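Local coordinates for protein beta-galacturonidase (Eisenbergiella tayi, PDB 6NCW) that acts as a glycoside hydrolase family 2 beta-galacturonidase, hydrolysing terminal beta-linked galacturonic acid residues from its glycoside substrates, at residues L320-C323 with D324-I328; S399-P402 with Y403-R406. All coordinates share one frame; numbering follows the deposited sequence.

Interaction 1. Residues L320-C323 with D324-I328; sequences LDLC and DEQGI
Cys323 and Ile328 close the C-terminal end of helix 317-326 in a Schellman motif. Gly327 has a positive phi (76°), which swings the chain round so that Ile328 N binds Cys323 O at 3.0 Å in a nearly straight bond. The same oxygen accepts Gln326 N from the opposite face of its carbonyl plane. The reversal also brings the two side chains together: CB of Cys323 lies 4.0 Å from CB of Ile328, and SG of Cys323 is 4.2 Å from the CG2 branch of Ile328. Together with the backbone bonds on Cys323 O, this makes the close-packed, apolar side.

Gln326 uses its side chain to reach back one turn. With CG beside its backbone N (chi1 -69°), the extended chain runs back alongside Leu322 O, and NE2 donates to that oxygen at 3.0 Å from above the carbonyl plane. Its OE1 is taken by Lys301 and Gln294. Earlier in the turn, Asp324 N meets Leu320 O at 2.8 Å, and Glu325 N binds Asp321 O.

Asp321 and Asp324 meet more loosely, through a water in a buried polar patch. OD2 of Asp321 and OD2 of Asp324 stay 4.2 Å apart, their carboxylate planes turned by 48°, and the water sits 2.8 Å from each of these two oxygens. The like charges are probably eased by partners elsewhere: Arg3 pairs with Asp321, while His367 and Ser369 bind Asp324. Glu325, partly exposed, marks the solvent side and turns to Thr4 and Arg250.

The helix belongs to the beta-alpha-beta unit between strands 307-309 and 329-333 of the TIM barrel. Leu322, Gln326 and Ile328 pack on helix 290-302, Leu320 and Cys323 on strand 329-333, and Leu20 of a second subunit packs on Leu322 and Glu325.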
ATOM      1  N   LEU A 320     -25.299 -16.207 -15.235  1.00 21.35           N
ATOM      2  CA  LEU A 320     -26.648 -16.613 -14.845  1.00 22.48           C
ATOM      3  C   LEU A 320     -26.755 -18.129 -14.724  1.00 20.94           C
ATOM      4  O   LEU A 320     -27.378 -18.630 -13.786  1.00 23.54           O
ATOM      5  CB  LEU A 320     -27.670 -16.074 -15.850  1.00 19.38           C
ATOM      6  CG  LEU A 320     -27.714 -14.542 -15.997  1.00 20.70           C
ATOM      7  CD1 LEU A 320     -28.613 -14.112 -17.144  1.00 20.42           C
ATOM      8  CD2 LEU A 320     -28.188 -13.891 -14.700  1.00 20.53           C
ATOM      9  N   ASP A 321     -26.148 -18.875 -15.658  1.00 22.40           N
ATOM     10  CA  ASP A 321     -26.084 -20.336 -15.531  1.00 23.58           C
ATOM     11  C   ASP A 321     -25.500 -20.737 -14.182  1.00 24.30           C
ATOM     12  O   ASP A 321     -26.011 -21.639 -13.513  1.00 24.49           O
ATOM     13  CB  ASP A 321     -25.226 -20.971 -16.638  1.00 21.00           C
ATOM     14  CG  ASP A 321     -25.909 -21.009 -18.011  1.00 27.57           C
ATOM     15  OD1 ASP A 321     -25.172 -21.229 -19.005  1.00 25.55           O
ATOM     16  OD2 ASP A 321     -27.148 -20.805 -18.112  1.00 28.66           O
ATOM     17  N   LEU A 322     -24.393 -20.107 -13.790  1.00 19.21           N
ATOM     18  CA  LEU A 322     -23.760 -20.482 -12.528  1.00 21.96           C
ATOM     19  C   LEU A 322     -24.626 -20.109 -11.329  1.00 18.37           C
ATOM     20  O   LEU A 322     -24.556 -20.776 -10.287  1.00 18.11           O
ATOM     21  CB  LEU A 322     -22.379 -19.841 -12.418  1.00 17.73           C
ATOM     22  CG  LEU A 322     -21.314 -20.404 -13.366  1.00 24.22           C
ATOM     23  CD1 LEU A 322     -20.162 -19.395 -13.568  1.00 21.01           C
ATOM     24  CD2 LEU A 322     -20.776 -21.739 -12.856  1.00 19.88           C
ATOM     25  N   CYS A 323     -25.444 -19.059 -11.449  1.00 18.94           N
ATOM     26  CA  CYS A 323     -26.382 -18.741 -10.374  1.00 17.11           C
ATOM     27  C   CYS A 323     -27.515 -19.767 -10.321  1.00 25.22           C
ATOM     28  O   CYS A 323     -27.914 -20.189  -9.229  1.00 24.85           O
ATOM     29  CB  CYS A 323     -26.947 -17.327 -10.551  1.00 19.92           C
ATOM     30  SG  CYS A 323     -25.736 -15.941 -10.366  1.00 23.09           S
ATOM     31  N   ASP A 324     -28.051 -20.160 -11.493  1.00 21.37           N
ATOM     32  CA  ASP A 324     -29.031 -21.250 -11.582  1.00 23.92           C
ATOM     33  C   ASP A 324     -28.544 -22.501 -10.864  1.00 26.75           C
ATOM     34  O   ASP A 324     -29.258 -23.068 -10.029  1.00 28.22           O
ATOM     35  CB  ASP A 324     -29.321 -21.594 -13.047  1.00 21.82           C
ATOM     36  CG  ASP A 324     -30.015 -20.482 -13.789  1.00 22.71           C
ATOM     37  OD1 ASP A 324     -30.615 -19.598 -13.134  1.00 24.09           O
ATOM     38  OD2 ASP A 324     -29.948 -20.487 -15.041  1.00 26.48           O
ATOM     39  N   GLU A 325     -27.323 -22.956 -11.197  1.00 23.56           N
ATOM     40  CA  GLU A 325     -26.764 -24.179 -10.619  1.00 24.60           C
ATOM     41  C   GLU A 325     -26.496 -24.076  -9.125  1.00 25.59           C
ATOM     42  O   GLU A 325     -26.454 -25.111  -8.454  1.00 24.10           O
ATOM     43  CB  GLU A 325     -25.458 -24.557 -11.326  1.00 26.02           C
ATOM     44  CG  GLU A 325     -25.681 -24.997 -12.754  1.00 28.98           C
ATOM     45  CD  GLU A 325     -24.399 -25.253 -13.520  1.00 34.06           C
ATOM     46  OE1 GLU A 325     -24.410 -25.058 -14.751  1.00 37.21           O
ATOM     47  OE2 GLU A 325     -23.392 -25.669 -12.909  1.00 37.53           O
ATOM     48  N   GLN A 326     -26.294 -22.870  -8.581  1.00 23.94           N
ATOM     49  CA  GLN A 326     -25.943 -22.742  -7.172  1.00 24.59           C
ATOM     50  C   GLN A 326     -27.069 -22.167  -6.319  1.00 23.08           C
ATOM     51  O   GLN A 326     -26.893 -22.000  -5.112  1.00 26.76           O
ATOM     52  CB  GLN A 326     -24.655 -21.912  -7.032  1.00 22.25           C
ATOM     53  CG  GLN A 326     -23.434 -22.684  -7.574  1.00 25.06           C
ATOM     54  CD  GLN A 326     -22.128 -21.854  -7.662  1.00 25.04           C
ATOM     55  OE1 GLN A 326     -21.256 -21.967  -6.812  1.00 27.41           O
ATOM     56  NE2 GLN A 326     -21.984 -21.075  -8.720  1.00 20.90           N
ATOM     57  N   GLY A 327     -28.234 -21.904  -6.899  1.00 26.35           N
ATOM     58  CA  GLY A 327     -29.363 -21.456  -6.106  1.00 24.71           C
ATOM     59  C   GLY A 327     -29.272 -20.014  -5.675  1.00 24.89           C
ATOM     60  O   GLY A 327     -29.801 -19.656  -4.622  1.00 25.99           O
ATOM     61  N   ILE A 328     -28.602 -19.175  -6.455  1.00 23.74           N
ATOM     62  CA  ILE A 328     -28.428 -17.763  -6.128  1.00 21.08           C
ATOM     63  C   ILE A 328     -29.517 -16.976  -6.848  1.00 20.01           C
ATOM     64  O   ILE A 328     -29.677 -17.112  -8.061  1.00 21.71           O
ATOM     65  CB  ILE A 328     -27.017 -17.285  -6.523  1.00 24.88           C
ATOM     66  CG1 ILE A 328     -25.960 -18.025  -5.686  1.00 25.64           C
ATOM     67  CG2 ILE A 328     -26.879 -15.773  -6.349  1.00 21.13           C
ATOM     68  CD1 ILE A 328     -24.533 -17.861  -6.168  1.00 28.88           C
TER
HETATM   69  O   HOH W   1     -29.002 -22.447 -16.838  1.00 26.60           O

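Interaction 2. Residues S399-P402 with Y403-R406; sequences SLDP and YRPR
Asp401 leaves helix 384-400 with an extended backbone (phi -149°, psi 92°), and the chain then bends through Pro402 so that the N-H groups of Tyr403 and Arg404 both face the Asp401 carboxylate. The bend is an Asx turn in the loop that leads from this helix to strand 406-410 of the TIM barrel. OD2 of Asp401 accepts Tyr403 N at 3.0 Å, nearly along its C-O direction, and Arg404 N at 3.2 Å from above the carboxylate plane, both from the same face. Asp401 places its carboxylate inside the bend by setting CG opposite its backbone N (chi1 176°).

The other oxygen serves the side chain of Arg404. NH1 of Arg404 forms a salt bridge with OD1 of Asp401 at 2.9 Å, on the syn side; the oxygen lies in the guanidinium plane, at its edge, although the two flat groups are turned steeply against each other. OD1 also accepts Trp373 NE1, so two backbone N-H groups, the Arg404 guanidinium and the indole of Trp373 on strand 370-374 grip this largely buried carboxylate, which probably favours its charged form. Arg404 is held further by NE on Ile370 O and NH2 on Tyr365 O.

A water donates to both Asp401 O and Arg404 O and bridges the mouth of the bend. On the outer side, Tyr403 reaches away to Lys169 through its hydroxyl and meets Phe160 edge-to-face. In a CH-pi contact, CG of Pro402 sits over one face of the Tyr403 ring, offset toward the rim, 3.7 Å from the centroid and 3.5 Å from CE1.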
ATOM      1  N   SER A 399     -45.604  -7.534 -21.247  1.00 29.37           N
ATOM      2  CA  SER A 399     -45.980  -8.196 -22.492  1.00 29.04           C
ATOM      3  C   SER A 399     -45.028  -9.333 -22.832  1.00 30.25           C
ATOM      4  O   SER A 399     -45.420 -10.269 -23.536  1.00 31.29           O
ATOM      5  CB  SER A 399     -46.027  -7.192 -23.638  1.00 26.79           C
ATOM      6  OG  SER A 399     -44.724  -6.918 -24.135  1.00 27.70           O
ATOM      7  N   LEU A 400     -43.779  -9.273 -22.363  1.00 30.99           N
ATOM      8  CA  LEU A 400     -42.813 -10.327 -22.663  1.00 26.98           C
ATOM      9  C   LEU A 400     -42.756 -11.382 -21.577  1.00 30.29           C
ATOM     10  O   LEU A 400     -42.399 -12.535 -21.857  1.00 30.00           O
ATOM     11  CB  LEU A 400     -41.411  -9.742 -22.852  1.00 27.58           C
ATOM     12  CG  LEU A 400     -41.218  -8.767 -24.010  1.00 30.97           C
ATOM     13  CD1 LEU A 400     -39.872  -8.071 -23.904  1.00 31.52           C
ATOM     14  CD2 LEU A 400     -41.341  -9.504 -25.332  1.00 27.75           C
ATOM     15  N   ASP A 401     -43.080 -11.008 -20.341  1.00 29.85           N
ATOM     16  CA  ASP A 401     -43.025 -11.935 -19.213  1.00 28.59           C
ATOM     17  C   ASP A 401     -44.093 -11.525 -18.216  1.00 29.58           C
ATOM     18  O   ASP A 401     -43.856 -10.694 -17.332  1.00 29.81           O
ATOM     19  CB  ASP A 401     -41.642 -11.941 -18.572  1.00 28.01           C
ATOM     20  CG  ASP A 401     -41.571 -12.813 -17.340  1.00 30.44           C
ATOM     21  OD1 ASP A 401     -40.437 -13.044 -16.856  1.00 27.25           O
ATOM     22  OD2 ASP A 401     -42.638 -13.273 -16.862  1.00 32.52           O
ATOM     23  N   PRO A 402     -45.298 -12.087 -18.329  1.00 33.57           N
ATOM     24  CA  PRO A 402     -46.399 -11.642 -17.469  1.00 28.07           C
ATOM     25  C   PRO A 402     -46.342 -12.166 -16.040  1.00 34.38           C
ATOM     26  O   PRO A 402     -47.212 -11.803 -15.240  1.00 37.71           O
ATOM     27  CB  PRO A 402     -47.639 -12.170 -18.208  1.00 34.73           C
ATOM     28  CG  PRO A 402     -47.152 -13.349 -18.980  1.00 36.81           C
ATOM     29  CD  PRO A 402     -45.741 -13.031 -19.378  1.00 32.40           C
ATOM     30  N   TYR A 403     -45.342 -12.963 -15.669  1.00 30.59           N
ATOM     31  CA  TYR A 403     -45.358 -13.668 -14.394  1.00 31.03           C
ATOM     32  C   TYR A 403     -44.377 -13.125 -13.357  1.00 38.77           C
ATOM     33  O   TYR A 403     -44.761 -12.958 -12.191  1.00 40.28           O
ATOM     34  CB  TYR A 403     -45.106 -15.162 -14.642  1.00 36.06           C
ATOM     35  CG  TYR A 403     -46.091 -15.723 -15.656  1.00 38.01           C
ATOM     36  CD1 TYR A 403     -45.677 -16.141 -16.919  1.00 36.96           C
ATOM     37  CD2 TYR A 403     -47.449 -15.779 -15.362  1.00 38.42           C
ATOM     38  CE1 TYR A 403     -46.597 -16.635 -17.849  1.00 37.75           C
ATOM     39  CE2 TYR A 403     -48.373 -16.266 -16.282  1.00 35.25           C
ATOM     40  CZ  TYR A 403     -47.950 -16.690 -17.519  1.00 37.41           C
ATOM     41  OH  TYR A 403     -48.887 -17.168 -18.420  1.00 37.73           O
ATOM     42  N   ARG A 404     -43.135 -12.809 -13.732  1.00 32.56           N
ATOM     43  CA  ARG A 404     -42.176 -12.310 -12.751  1.00 29.35           C
ATOM     44  C   ARG A 404     -42.538 -10.903 -12.275  1.00 25.66           C
ATOM     45  O   ARG A 404     -43.028 -10.076 -13.049  1.00 27.60           O
ATOM     46  CB  ARG A 404     -40.766 -12.278 -13.328  1.00 28.43           C
ATOM     47  CG  ARG A 404     -40.053 -13.611 -13.440  1.00 27.66           C
ATOM     48  CD  ARG A 404     -38.728 -13.366 -14.126  1.00 25.94           C
ATOM     49  NE  ARG A 404     -37.833 -14.510 -14.177  1.00 22.15           N
ATOM     50  CZ  ARG A 404     -37.689 -15.299 -15.242  1.00 24.33           C
ATOM     51  NH1 ARG A 404     -38.409 -15.074 -16.340  1.00 19.89           N
ATOM     52  NH2 ARG A 404     -36.812 -16.299 -15.211  1.00 19.40           N
ATOM     53  N   PRO A 405     -42.271 -10.596 -11.012  1.00 24.04           N
ATOM     54  CA  PRO A 405     -42.453  -9.221 -10.532  1.00 24.38           C
ATOM     55  C   PRO A 405     -41.453  -8.265 -11.173  1.00 24.59           C
ATOM     56  O   PRO A 405     -40.420  -8.666 -11.716  1.00 24.13           O
ATOM     57  CB  PRO A 405     -42.219  -9.337  -9.022  1.00 24.49           C
ATOM     58  CG  PRO A 405     -41.356 -10.521  -8.866  1.00 26.71           C
ATOM     59  CD  PRO A 405     -41.782 -11.491  -9.952  1.00 23.83           C
ATOM     60  N   ARG A 406     -41.783  -6.978 -11.111  1.00 20.85           N
ATOM     61  CA  ARG A 406     -40.950  -5.918 -11.663  1.00 23.91           C
ATOM     62  C   ARG A 406     -40.694  -4.860 -10.605  1.00 23.90           C
ATOM     63  O   ARG A 406     -41.466  -4.712  -9.650  1.00 23.31           O
ATOM     64  CB  ARG A 406     -41.605  -5.247 -12.873  1.00 22.55           C
ATOM     65  CG  ARG A 406     -42.140  -6.223 -13.911  1.00 27.69           C
ATOM     66  CD  ARG A 406     -43.224  -5.553 -14.782  1.00 25.70           C
ATOM     67  NE  ARG A 406     -44.463  -5.375 -14.034  1.00 25.39           N
ATOM     68  CZ  ARG A 406     -45.547  -4.773 -14.504  1.00 27.03           C
ATOM     69  NH1 ARG A 406     -45.566  -4.290 -15.739  1.00 28.26           N
ATOM     70  NH2 ARG A 406     -46.620  -4.663 -13.740  1.00 26.13           N
TER
HETATM   71  O   HOH W   2     -43.682  -8.782 -15.339  1.00 31.85           O

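How the interactions relate
Interactions 1 and 2 follow one another along the chain, their centres 20 Å apart and their nearest atoms about 7 Å apart without touching. Both are places where a barrel helix ends and the chain turns toward the next strand, 329-333 in one case and 406-410 in the other. The loop before strand 370-374 and the start of that strand serve both: His367 and Ser369 bind Asp324 of interaction 1, while Tyr365 and Ile370 hold Arg404 of interaction 2 through their carbonyls. Both contacts lie away from the galacturonate-binding residues, such as Glu465 near the end of strand 461-466, consistent with positions on the barrel face opposite the active site.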